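Local structure of B12-binding domain-containing protein (Kitasatospora setae, 6WTE) at residues A[46-51]-A[90-95]; A[134-139]-A[150-155]; A[392-397]-A[500-505]; A[424-427]-A[432-435]; A[504-509]-A[514-519]. The protein binds cobalamin and a [4Fe-4S] cluster and, as the radical SAM methylase TsrM, probably transfers methyl groups by a non-radical route. One frame throughout, in Å; residues are numbered along the deposited sequence.

Contact 1: residues A[46-51]-A[90-95]; sequences DDWKTC and ITEIRR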
# COMPACT_ATOMS: atom_id res chain seq x y z
N ASP A 46 5.87 -18.89 12.49
CA ASP A 46 5.97 -19.52 13.79
C ASP A 46 7.38 -19.96 14.13
O ASP A 46 7.62 -20.40 15.26
CB ASP A 46 5.01 -20.72 13.85
CG ASP A 46 3.62 -20.37 13.34
OD1 ASP A 46 3.13 -19.25 13.64
OD2 ASP A 46 3.02 -21.20 12.63
N ASP A 47 8.33 -19.84 13.20
CA ASP A 47 9.71 -20.23 13.48
C ASP A 47 10.69 -19.41 12.65
O ASP A 47 11.71 -19.92 12.18
CB ASP A 47 9.92 -21.73 13.26
CG ASP A 47 9.87 -22.13 11.78
OD1 ASP A 47 9.17 -21.47 10.99
OD2 ASP A 47 10.54 -23.12 11.42
N TRP A 48 10.41 -18.11 12.49
CA TRP A 48 11.23 -17.30 11.60
C TRP A 48 12.67 -17.17 12.11
O TRP A 48 13.60 -17.03 11.30
CB TRP A 48 10.60 -15.92 11.38
CG TRP A 48 10.37 -15.11 12.63
CD1 TRP A 48 9.21 -15.03 13.35
CD2 TRP A 48 11.31 -14.25 13.28
NE1 TRP A 48 9.37 -14.17 14.41
CE2 TRP A 48 10.65 -13.68 14.40
CE3 TRP A 48 12.64 -13.90 13.03
CZ2 TRP A 48 11.29 -12.80 15.26
CZ3 TRP A 48 13.26 -13.02 13.89
CH2 TRP A 48 12.59 -12.48 15.00
N LYS A 49 12.87 -17.24 13.43
CA LYS A 49 14.24 -17.23 13.95
C LYS A 49 15.03 -18.44 13.48
O LYS A 49 16.21 -18.33 13.15
CB LYS A 49 14.23 -17.17 15.48
CG LYS A 49 13.83 -15.83 16.05
CD LYS A 49 13.97 -15.83 17.56
CE LYS A 49 13.54 -14.50 18.16
NZ LYS A 49 13.73 -14.45 19.64
N THR A 50 14.39 -19.61 13.47
CA THR A 50 15.02 -20.81 12.93
C THR A 50 15.44 -20.61 11.48
O THR A 50 16.54 -20.99 11.09
CB THR A 50 14.07 -22.00 13.06
OG1 THR A 50 13.90 -22.31 14.45
CG2 THR A 50 14.60 -23.23 12.33
N CYS A 51 14.57 -19.99 10.68
CA CYS A 51 14.92 -19.70 9.30
C CYS A 51 16.16 -18.82 9.22
O CYS A 51 17.08 -19.09 8.43
CB CYS A 51 13.73 -19.05 8.59
SG CYS A 51 14.07 -18.61 6.88
N ILE A 90 14.68 -7.49 12.55
CA ILE A 90 15.94 -6.82 12.22
C ILE A 90 16.95 -6.97 13.35
O ILE A 90 18.15 -7.15 13.11
CB ILE A 90 15.67 -5.34 11.88
CG1 ILE A 90 14.91 -5.24 10.55
CG2 ILE A 90 16.99 -4.56 11.86
CD1 ILE A 90 14.39 -3.85 10.23
N THR A 91 16.49 -6.91 14.60
CA THR A 91 17.40 -7.07 15.72
C THR A 91 18.05 -8.45 15.72
O THR A 91 19.25 -8.58 15.99
CB THR A 91 16.67 -6.81 17.04
OG1 THR A 91 16.27 -5.44 17.10
CG2 THR A 91 17.58 -7.11 18.23
N GLU A 92 17.28 -9.49 15.39
CA GLU A 92 17.86 -10.82 15.29
C GLU A 92 18.85 -10.91 14.14
O GLU A 92 19.92 -11.53 14.27
CB GLU A 92 16.75 -11.87 15.13
CG GLU A 92 17.24 -13.31 15.15
CD GLU A 92 17.82 -13.72 16.50
OE1 GLU A 92 17.45 -13.12 17.53
OE2 GLU A 92 18.65 -14.65 16.52
N ILE A 93 18.53 -10.29 13.00
CA ILE A 93 19.46 -10.27 11.87
C ILE A 93 20.81 -9.70 12.31
O ILE A 93 21.87 -10.27 12.02
CB ILE A 93 18.87 -9.47 10.69
CG1 ILE A 93 17.78 -10.28 9.98
CG2 ILE A 93 19.97 -9.09 9.71
CD1 ILE A 93 16.96 -9.45 8.99
N ARG A 94 20.79 -8.57 13.02
CA ARG A 94 22.02 -7.90 13.40
C ARG A 94 22.80 -8.67 14.46
O ARG A 94 23.99 -8.41 14.64
CB ARG A 94 21.72 -6.48 13.89
CG ARG A 94 21.11 -5.62 12.79
CD ARG A 94 20.84 -4.20 13.24
NE ARG A 94 22.06 -3.44 13.48
CZ ARG A 94 22.80 -2.90 12.51
NH1 ARG A 94 22.44 -3.05 11.24
NH2 ARG A 94 23.89 -2.21 12.81
N ARG A 95 22.15 -9.61 15.16
CA ARG A 95 22.89 -10.51 16.04
C ARG A 95 23.66 -11.56 15.26
O ARG A 95 24.62 -12.14 15.80
CB ARG A 95 21.95 -11.20 17.03
CG ARG A 95 21.36 -10.26 18.09
CD ARG A 95 20.71 -11.03 19.23
NE ARG A 95 19.81 -10.19 20.02
CZ ARG A 95 18.81 -10.65 20.77
NH1 ARG A 95 18.58 -11.95 20.85
NH2 ARG A 95 18.04 -9.80 21.45
O HOH W 1 16.51 -14.35 19.83
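E92 carries its CG anti to the backbone N (chi1 -174°) and then bends at chi2, while W48 holds its ring between its own N and carbonyl carbon (chi1 58°). These torsions bring the rim of the indole against the glutamate stem. CZ3 of W48 lies 3.9 Å from CB of E92, which sits at the ring edge, near its plane. K49 CG lies over one face of the same indole, toward its rim. Its chain then runs out extended and crosses E92 at about a right angle. The two charges do not bridge directly: K49 NZ stays 4.5 Å from E92 OE1. A water closes the gap, accepting from K49 NZ at 2.8 Å and donating to E92 OE1 at 2.8 Å. R95 NH1 makes a long salt bridge to OE1, by charge alone, with no N-H aimed at it. The other carboxylate oxygen, OE2, is hydrogen-bonded to H53 NE2, so each oxygen of this buried carboxylate has a partner. E88 and I89 also touch the W48 side chain. The contact joins helices 48-58 and 83-96, which lie within the B12-binding domain, a Rossmann-like fold in which helices flank a largely parallel sheet.

Contact 2: residues A[134-139]-A[150-155]; sequences CELATA and PGLIRN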
# COMPACT_ATOMS: atom_id res chain seq x y z
N CYS A 134 21.26 -1.00 -6.31
CA CYS A 134 22.39 -1.47 -7.10
C CYS A 134 23.64 -0.64 -6.84
O CYS A 134 24.74 -1.18 -6.75
CB CYS A 134 22.07 -1.45 -8.59
SG CYS A 134 20.95 -2.76 -9.10
N GLU A 135 23.48 0.68 -6.74
CA GLU A 135 24.64 1.52 -6.44
C GLU A 135 25.16 1.22 -5.04
O GLU A 135 26.38 1.15 -4.83
CB GLU A 135 24.29 3.00 -6.59
CG GLU A 135 23.95 3.38 -8.02
CD GLU A 135 23.91 4.88 -8.26
OE1 GLU A 135 24.38 5.64 -7.40
OE2 GLU A 135 23.39 5.28 -9.32
N LEU A 136 24.26 1.00 -4.08
CA LEU A 136 24.68 0.65 -2.73
C LEU A 136 25.42 -0.68 -2.71
O LEU A 136 26.51 -0.79 -2.13
CB LEU A 136 23.46 0.61 -1.80
CG LEU A 136 23.73 0.25 -0.33
CD1 LEU A 136 24.67 1.23 0.35
CD2 LEU A 136 22.42 0.12 0.44
N ALA A 137 24.85 -1.70 -3.36
CA ALA A 137 25.52 -3.00 -3.42
C ALA A 137 26.90 -2.88 -4.07
O ALA A 137 27.85 -3.55 -3.65
CB ALA A 137 24.65 -4.01 -4.17
N THR A 138 27.02 -2.03 -5.09
CA THR A 138 28.32 -1.85 -5.73
C THR A 138 29.31 -1.21 -4.76
O THR A 138 30.45 -1.66 -4.65
CB THR A 138 28.18 -1.00 -6.99
OG1 THR A 138 27.33 -1.67 -7.93
CG2 THR A 138 29.54 -0.77 -7.64
N ALA A 139 28.88 -0.17 -4.04
CA ALA A 139 29.78 0.49 -3.10
C ALA A 139 30.24 -0.47 -2.00
O ALA A 139 31.43 -0.55 -1.69
CB ALA A 139 29.10 1.73 -2.50
N PRO A 150 23.31 8.87 -4.66
CA PRO A 150 22.17 9.80 -4.64
C PRO A 150 20.93 9.17 -4.02
O PRO A 150 20.57 8.03 -4.32
CB PRO A 150 21.96 10.13 -6.12
CG PRO A 150 23.28 9.83 -6.77
CD PRO A 150 23.81 8.64 -6.02
N GLY A 151 20.27 9.94 -3.14
CA GLY A 151 19.04 9.52 -2.52
C GLY A 151 19.20 8.69 -1.26
O GLY A 151 18.23 8.55 -0.51
N LEU A 152 20.38 8.14 -1.02
CA LEU A 152 20.55 7.20 0.08
C LEU A 152 20.42 7.88 1.43
O LEU A 152 21.08 8.89 1.69
CB LEU A 152 21.91 6.51 -0.03
CG LEU A 152 22.16 5.42 1.01
CD1 LEU A 152 21.19 4.24 0.79
CD2 LEU A 152 23.62 4.97 0.95
N ILE A 153 19.59 7.32 2.31
CA ILE A 153 19.53 7.74 3.71
C ILE A 153 20.57 6.94 4.48
O ILE A 153 20.62 5.71 4.39
CB ILE A 153 18.13 7.52 4.29
CG1 ILE A 153 17.08 8.32 3.51
CG2 ILE A 153 18.09 7.89 5.77
CD1 ILE A 153 15.66 8.03 3.92
N ARG A 154 21.42 7.65 5.24
CA ARG A 154 22.50 7.03 5.99
C ARG A 154 22.36 7.36 7.47
O ARG A 154 22.23 8.53 7.85
CB ARG A 154 23.87 7.47 5.46
CG ARG A 154 24.02 7.22 3.97
CD ARG A 154 25.45 7.39 3.48
NE ARG A 154 26.18 8.47 4.13
CZ ARG A 154 27.50 8.52 4.21
NH1 ARG A 154 28.24 7.54 3.69
NH2 ARG A 154 28.09 9.54 4.80
N ASN A 155 22.38 6.33 8.30
CA ASN A 155 22.24 6.49 9.75
C ASN A 155 23.58 6.90 10.33
O ASN A 155 24.48 6.07 10.50
CB ASN A 155 21.74 5.21 10.39
CG ASN A 155 21.14 5.42 11.76
OD1 ASN A 155 21.12 6.54 12.27
ND2 ASN A 155 20.64 4.35 12.37
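Helix 130-141 lies beside the chain leading into strand 153-156, with the CA atoms of L136 and L152 8.2 Å apart and no hydrogen bond between the two segments. Two separate side-chain pairs fill the distance. In the first, L136 and L152 cross at about a right angle and meet through single methyls, CD1 of L136 to CD2 of L152 at 3.9 Å. Both leucines place CG anti to the backbone N (chi1 180° and -176°); for L136 this brings the end of the side chain nearer to L152. Y123, on the neighbouring strand 123-124, touches both leucines, and T146 touches L136. In the second pair, E135 reaches out extended, and its OE1 comes to 3.4 Å from CD of P150. The proline ring meets the carboxylate oxygen through a carbon next to its nitrogen. G151 follows with a positive phi of 86°, a value that favours glycine, before the strand begins. On the helix, T138 OG1 bonds back to C134 O at 2.9 Å, from the face of that carbonyl opposite to T138 N. The L136 side chain is about 6 Å from the bound cobalamin. The chemistry divides in two: the buried leucines give apolar packing near the cofactor, whereas the exposed glutamate meets the mildly polarised CD of P150 in a close carbon-oxygen contact, not a hydrogen bond, and no charged group of segment 150-155 pairs with it.

Contact 3: residues A[392-397]-A[500-505]; sequences ACVDAF and ADLWAL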
# COMPACT_ATOMS: atom_id res chain seq x y z
N ALA A 392 -25.99 10.91 3.56
CA ALA A 392 -26.14 11.30 2.16
C ALA A 392 -25.23 10.47 1.26
O ALA A 392 -25.65 10.03 0.18
CB ALA A 392 -25.84 12.78 1.99
N CYS A 393 -23.99 10.24 1.70
CA CYS A 393 -23.08 9.42 0.91
C CYS A 393 -23.52 7.97 0.89
O CYS A 393 -23.51 7.33 -0.18
CB CYS A 393 -21.66 9.54 1.47
SG CYS A 393 -20.45 8.62 0.51
N VAL A 394 -23.91 7.41 2.04
CA VAL A 394 -24.39 6.03 2.08
C VAL A 394 -25.54 5.85 1.10
O VAL A 394 -25.52 4.93 0.26
CB VAL A 394 -24.81 5.64 3.51
CG1 VAL A 394 -25.65 4.36 3.49
CG2 VAL A 394 -23.57 5.45 4.38
N ASP A 395 -26.53 6.74 1.16
CA ASP A 395 -27.71 6.60 0.30
C ASP A 395 -27.34 6.66 -1.17
O ASP A 395 -27.83 5.86 -1.98
CB ASP A 395 -28.73 7.69 0.64
CG ASP A 395 -29.43 7.45 1.96
OD1 ASP A 395 -29.32 6.33 2.50
OD2 ASP A 395 -30.10 8.37 2.46
N ALA A 396 -26.48 7.61 -1.55
CA ALA A 396 -26.13 7.75 -2.95
C ALA A 396 -25.25 6.59 -3.43
O ALA A 396 -25.47 6.06 -4.52
CB ALA A 396 -25.42 9.08 -3.18
N PHE A 397 -24.26 6.20 -2.63
CA PHE A 397 -23.38 5.10 -3.02
C PHE A 397 -24.15 3.78 -3.11
O PHE A 397 -23.96 3.01 -4.06
CB PHE A 397 -22.21 4.96 -2.04
CG PHE A 397 -21.07 5.89 -2.32
CD1 PHE A 397 -21.27 7.09 -2.99
CD2 PHE A 397 -19.79 5.56 -1.90
CE1 PHE A 397 -20.19 7.95 -3.23
CE2 PHE A 397 -18.71 6.42 -2.14
CZ PHE A 397 -18.92 7.61 -2.81
N ALA A 500 -20.54 1.46 15.27
CA ALA A 500 -21.93 1.00 15.42
C ALA A 500 -22.90 1.98 14.77
O ALA A 500 -23.92 1.56 14.20
CB ALA A 500 -22.27 0.81 16.89
N ASP A 501 -22.61 3.29 14.86
CA ASP A 501 -23.46 4.29 14.21
C ASP A 501 -23.52 4.07 12.70
O ASP A 501 -24.57 4.24 12.08
CB ASP A 501 -22.95 5.70 14.50
CG ASP A 501 -23.12 6.10 15.95
OD1 ASP A 501 -24.03 5.58 16.62
OD2 ASP A 501 -22.33 6.96 16.42
N LEU A 502 -22.38 3.72 12.10
CA LEU A 502 -22.36 3.49 10.65
C LEU A 502 -23.15 2.24 10.28
O LEU A 502 -23.91 2.25 9.31
CB LEU A 502 -20.92 3.41 10.17
CG LEU A 502 -20.69 3.08 8.69
CD1 LEU A 502 -21.34 4.12 7.79
CD2 LEU A 502 -19.21 2.97 8.39
N TRP A 503 -22.99 1.16 11.05
CA TRP A 503 -23.75 -0.07 10.78
C TRP A 503 -25.25 0.18 10.79
O TRP A 503 -25.99 -0.43 10.01
CB TRP A 503 -23.41 -1.14 11.80
CG TRP A 503 -22.28 -2.01 11.41
CD1 TRP A 503 -20.96 -1.69 11.43
CD2 TRP A 503 -22.36 -3.35 10.93
NE1 TRP A 503 -20.21 -2.76 11.00
CE2 TRP A 503 -21.05 -3.79 10.68
CE3 TRP A 503 -23.43 -4.23 10.69
CZ2 TRP A 503 -20.77 -5.07 10.20
CZ3 TRP A 503 -23.14 -5.50 10.21
CH2 TRP A 503 -21.82 -5.91 9.97
N ALA A 504 -25.72 1.06 11.67
CA ALA A 504 -27.15 1.32 11.76
C ALA A 504 -27.72 1.98 10.52
O ALA A 504 -28.95 2.02 10.36
CB ALA A 504 -27.44 2.20 12.98
N LEU A 505 -26.87 2.50 9.63
CA LEU A 505 -27.36 3.13 8.41
C LEU A 505 -27.62 2.15 7.28
O LEU A 505 -28.26 2.52 6.29
CB LEU A 505 -26.36 4.19 7.93
CG LEU A 505 -26.14 5.35 8.90
CD1 LEU A 505 -25.10 6.30 8.35
CD2 LEU A 505 -27.46 6.07 9.17
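V394 faces the end of helix 491-503 and meets both L502 and L505. Before it in segment 392-397, C393 takes no part across the contact and lays SG 3.6 Å above the ring of F397, over its centre. This sulfur-aromatic contact stays within helix 387-398, and C393 also touches F380 of strand 373-380. V394 is next and carries the contact for its segment. Its CG1 stands anti to the backbone N (chi1 165°), and its two methyls then serve different partners. CG2 is the shared one: it lies 4.3 Å from CD1 of L502 and also 4.3 Å from CD1 of L505. CG1 instead approaches the backbone, 4.2 Å from the carbonyl O of L505. The CA atoms of V394 and L505 are 7.6 Å apart. F397, further along, touches V376 and A378 of strand 373-380. F407 of strand 404-412 touches V394 and L502 together, and V390, one turn earlier on helix 387-398, touches L502 and L505. Both helices pack on the sheet of the radical SAM core, a partial TIM-barrel, through F407. No hydrogen bond or charge pair crosses between the segments. The chemistry is that of methyl groups at ordinary van der Waals distances, so the cohesion probably comes from hydrophobic burial and shape rather than from directional bonds.

Contact 4: residues A[424-427]-A[432-435]; sequences AEQC and TAPG. With EDO (1,2-ethanediol), chain J.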
# COMPACT_ATOMS: atom_id res chain seq x y z
N ALA A 424 -0.45 19.24 11.85
CA ALA A 424 0.74 19.68 12.58
C ALA A 424 0.83 21.20 12.65
O ALA A 424 1.19 21.77 13.68
CB ALA A 424 2.00 19.09 11.95
N GLU A 425 0.50 21.88 11.54
CA GLU A 425 0.46 23.35 11.56
C GLU A 425 -0.52 23.86 12.61
O GLU A 425 -0.23 24.84 13.31
CB GLU A 425 0.07 23.89 10.18
CG GLU A 425 1.15 23.80 9.14
CD GLU A 425 2.41 24.56 9.53
OE1 GLU A 425 2.30 25.61 10.20
OE2 GLU A 425 3.51 24.12 9.14
N GLN A 426 -1.69 23.24 12.71
CA GLN A 426 -2.67 23.69 13.69
C GLN A 426 -2.16 23.53 15.11
O GLN A 426 -2.48 24.34 15.98
CB GLN A 426 -3.98 22.93 13.49
CG GLN A 426 -4.64 23.22 12.16
CD GLN A 426 -5.86 22.36 11.92
OE1 GLN A 426 -6.27 21.59 12.79
NE2 GLN A 426 -6.44 22.50 10.74
N CYS A 427 -1.37 22.49 15.36
CA CYS A 427 -0.76 22.31 16.68
C CYS A 427 0.34 23.33 16.91
O CYS A 427 0.49 23.84 18.03
CB CYS A 427 -0.19 20.89 16.81
SG CYS A 427 -1.43 19.58 16.84
N THR A 432 -2.96 21.12 20.97
CA THR A 432 -3.51 20.03 20.18
C THR A 432 -4.48 20.60 19.14
O THR A 432 -4.86 21.77 19.17
CB THR A 432 -4.20 18.98 21.05
OG1 THR A 432 -4.38 17.78 20.29
CG2 THR A 432 -5.55 19.49 21.53
N ALA A 433 -4.85 19.76 18.19
CA ALA A 433 -5.76 20.18 17.14
C ALA A 433 -7.06 19.39 17.22
O ALA A 433 -7.04 18.21 17.58
CB ALA A 433 -5.13 20.00 15.76
N PRO A 434 -8.20 20.00 16.89
CA PRO A 434 -9.46 19.25 16.92
C PRO A 434 -9.39 18.01 16.05
O PRO A 434 -8.80 18.02 14.97
CB PRO A 434 -10.49 20.26 16.39
CG PRO A 434 -9.90 21.60 16.70
CD PRO A 434 -8.40 21.42 16.56
N GLY A 435 -10.00 16.94 16.53
CA GLY A 435 -10.10 15.72 15.76
C GLY A 435 -8.91 14.79 15.88
O GLY A 435 -9.01 13.64 15.44
C1 EDO J . -8.09 19.94 8.31
O1 EDO J . -6.72 19.56 8.16
C2 EDO J . -8.48 19.82 9.78
O2 EDO J . -9.11 21.04 10.18
O HOH W 2 -8.33 20.08 13.16
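A water and an ethanediol link the amide of Q426 to its surroundings, although no direct hydrogen bond joins the segments. The water donates to Q426 OE1 at 2.6 Å and to P434 O at 2.8 Å, so it bridges the helix end to the loop. It also has a weak link to O2 of the ethanediol, which probably comes from the crystallisation liquor. Q426 NE2 donates to that same O2 at 3.1 Å, almost straight at 172°. E422 OE2 takes a further bond from NE2. The Q426 chain is extended beyond CG, and this carries its amide alongside the loop. There OE1 also lies 3.6 Å from CB of A433. C427 also packs on that methyl, its SG 3.9 Å from CB of A433 and 3.7 Å from the backbone N of A433. With SG beside the backbone N of its own residue (chi1 -67°), the sulfur lies near the T432-A433 peptide. An alanine in place of Q426 would probably leave the water without its helix-side acceptor and the CB of A433 less covered. The T432 side chain points away, and its OG1 bonds to I445 O. The contact is a short return of the chain: helix 418-427 ends, and the loop folds back over its last turn before strand 436-437, within the radical SAM core and away from the cofactor sites.

Contact 5: residues A[504-509]-A[514-519]; sequences ALIDPA and VMLPTV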
# COMPACT_ATOMS: atom_id res chain seq x y z
N ALA A 504 -25.72 1.06 11.67
CA ALA A 504 -27.15 1.32 11.76
C ALA A 504 -27.72 1.98 10.52
O ALA A 504 -28.95 2.02 10.36
CB ALA A 504 -27.44 2.20 12.98
N LEU A 505 -26.87 2.50 9.63
CA LEU A 505 -27.36 3.13 8.41
C LEU A 505 -27.62 2.15 7.28
O LEU A 505 -28.26 2.52 6.29
CB LEU A 505 -26.36 4.19 7.93
CG LEU A 505 -26.14 5.35 8.90
CD1 LEU A 505 -25.10 6.30 8.35
CD2 LEU A 505 -27.46 6.07 9.17
N ILE A 506 -27.16 0.90 7.39
CA ILE A 506 -27.27 -0.06 6.30
C ILE A 506 -28.51 -0.91 6.50
O ILE A 506 -28.71 -1.48 7.58
CB ILE A 506 -26.01 -0.94 6.21
CG1 ILE A 506 -24.77 -0.06 6.06
CG2 ILE A 506 -26.13 -1.93 5.06
CD1 ILE A 506 -24.79 0.81 4.82
N ASP A 507 -29.35 -0.97 5.48
CA ASP A 507 -30.49 -1.87 5.52
C ASP A 507 -29.97 -3.30 5.64
O ASP A 507 -29.03 -3.67 4.93
CB ASP A 507 -31.33 -1.71 4.25
CG ASP A 507 -32.69 -2.38 4.35
OD1 ASP A 507 -32.75 -3.59 4.67
OD2 ASP A 507 -33.70 -1.69 4.12
N PRO A 508 -30.51 -4.11 6.55
CA PRO A 508 -30.02 -5.49 6.68
C PRO A 508 -30.12 -6.30 5.40
O PRO A 508 -29.32 -7.23 5.20
CB PRO A 508 -30.91 -6.08 7.79
CG PRO A 508 -31.33 -4.89 8.59
CD PRO A 508 -31.49 -3.77 7.60
N ALA A 509 -31.06 -5.98 4.51
CA ALA A 509 -31.16 -6.68 3.23
C ALA A 509 -29.97 -6.40 2.31
O ALA A 509 -29.85 -7.07 1.28
CB ALA A 509 -32.46 -6.31 2.53
N VAL A 514 -22.19 -5.23 1.19
CA VAL A 514 -21.42 -4.15 1.80
C VAL A 514 -20.30 -4.72 2.64
O VAL A 514 -20.42 -5.81 3.23
CB VAL A 514 -22.28 -3.21 2.66
CG1 VAL A 514 -23.43 -2.64 1.86
CG2 VAL A 514 -22.79 -3.92 3.90
N MET A 515 -19.21 -3.97 2.72
CA MET A 515 -18.11 -4.23 3.64
C MET A 515 -18.01 -3.05 4.58
O MET A 515 -17.74 -1.93 4.14
CB MET A 515 -16.80 -4.43 2.87
CG MET A 515 -16.72 -5.75 2.14
SD MET A 515 -15.07 -5.95 1.45
CE MET A 515 -15.17 -7.60 0.75
N LEU A 516 -18.20 -3.30 5.87
CA LEU A 516 -18.19 -2.29 6.91
C LEU A 516 -17.06 -2.57 7.89
O LEU A 516 -16.65 -3.72 8.05
CB LEU A 516 -19.52 -2.28 7.68
CG LEU A 516 -20.76 -1.91 6.87
CD1 LEU A 516 -22.01 -2.42 7.58
CD2 LEU A 516 -20.81 -0.42 6.73
N PRO A 517 -16.55 -1.54 8.56
CA PRO A 517 -15.57 -1.79 9.62
C PRO A 517 -16.25 -2.49 10.78
O PRO A 517 -17.44 -2.29 11.05
CB PRO A 517 -15.10 -0.39 10.01
CG PRO A 517 -16.21 0.51 9.61
CD PRO A 517 -16.85 -0.11 8.40
N THR A 518 -15.49 -3.33 11.47
CA THR A 518 -16.00 -4.04 12.63
C THR A 518 -14.95 -4.01 13.73
O THR A 518 -13.76 -3.87 13.47
CB THR A 518 -16.33 -5.51 12.31
OG1 THR A 518 -15.19 -6.13 11.72
CG2 THR A 518 -17.50 -5.60 11.36
N VAL A 519 -15.43 -4.14 14.96
CA VAL A 519 -14.59 -4.36 16.13
C VAL A 519 -15.09 -5.63 16.80
O VAL A 519 -16.09 -6.21 16.35
CB VAL A 519 -14.61 -3.16 17.09
CG1 VAL A 519 -14.02 -1.93 16.42
CG2 VAL A 519 -16.03 -2.88 17.56
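Segment 504-509 leaves helix 491-503 as a loop, and segment 514-519 begins with the short strand 514-515; the closest CA atoms, of I506 and V514, are 8.4 Å apart and no hydrogen bond joins the segments. I506 does all the touching on its side. Its CG2 meets CG2 of V514 at 4.1 Å. Its other branch, CG1, lies against both methyls of L516, 3.9 Å from CD1 and 4.0 Å from CD2. Each pair slides past in opposite directions. The two branches diverge because CG1 sits beside the backbone N (chi1 -56°) while CG2 is anti to it, so one residue covers two partners two positions apart. Strand 514-515 pairs in parallel with strand 404-412, in the curled, branched sheet of the radical SAM fold. F407 of that strand touches I506 and L516. V394 of helix 387-398 also touches I506, and this puts the isoleucine between helix, strand and loop. Just beyond it D507 makes an Asx turn: its OD1 accepts from A509 N at 2.9 Å, on the anti side of the carboxylate and 17° out of its plane. The bond spans the start of the 3-10 segment 508-509.

From the N terminus, contact 1 closes a loop of 38 residues and ties two helices of the B12-binding domain. Contact 2 follows in series, joining helix 130-141 to the chain entering strand 153-156 of the seven-stranded sheet; the nearest atoms of the two are about 7 Å apart. The chain then enters the radical SAM core. Contact 3 spans 102 residues between helices 387-398 and 491-503, and contact 4, a short turn, is nested inside that loop. Contact 5 starts on residues where contact 3 ends, A504 and L505. These two touch, with W503 NE1 hydrogen-bonded to P517 O. Contacts 2 and 3 lie on opposite sides of the chain's centre, about 49 Å apart between centres.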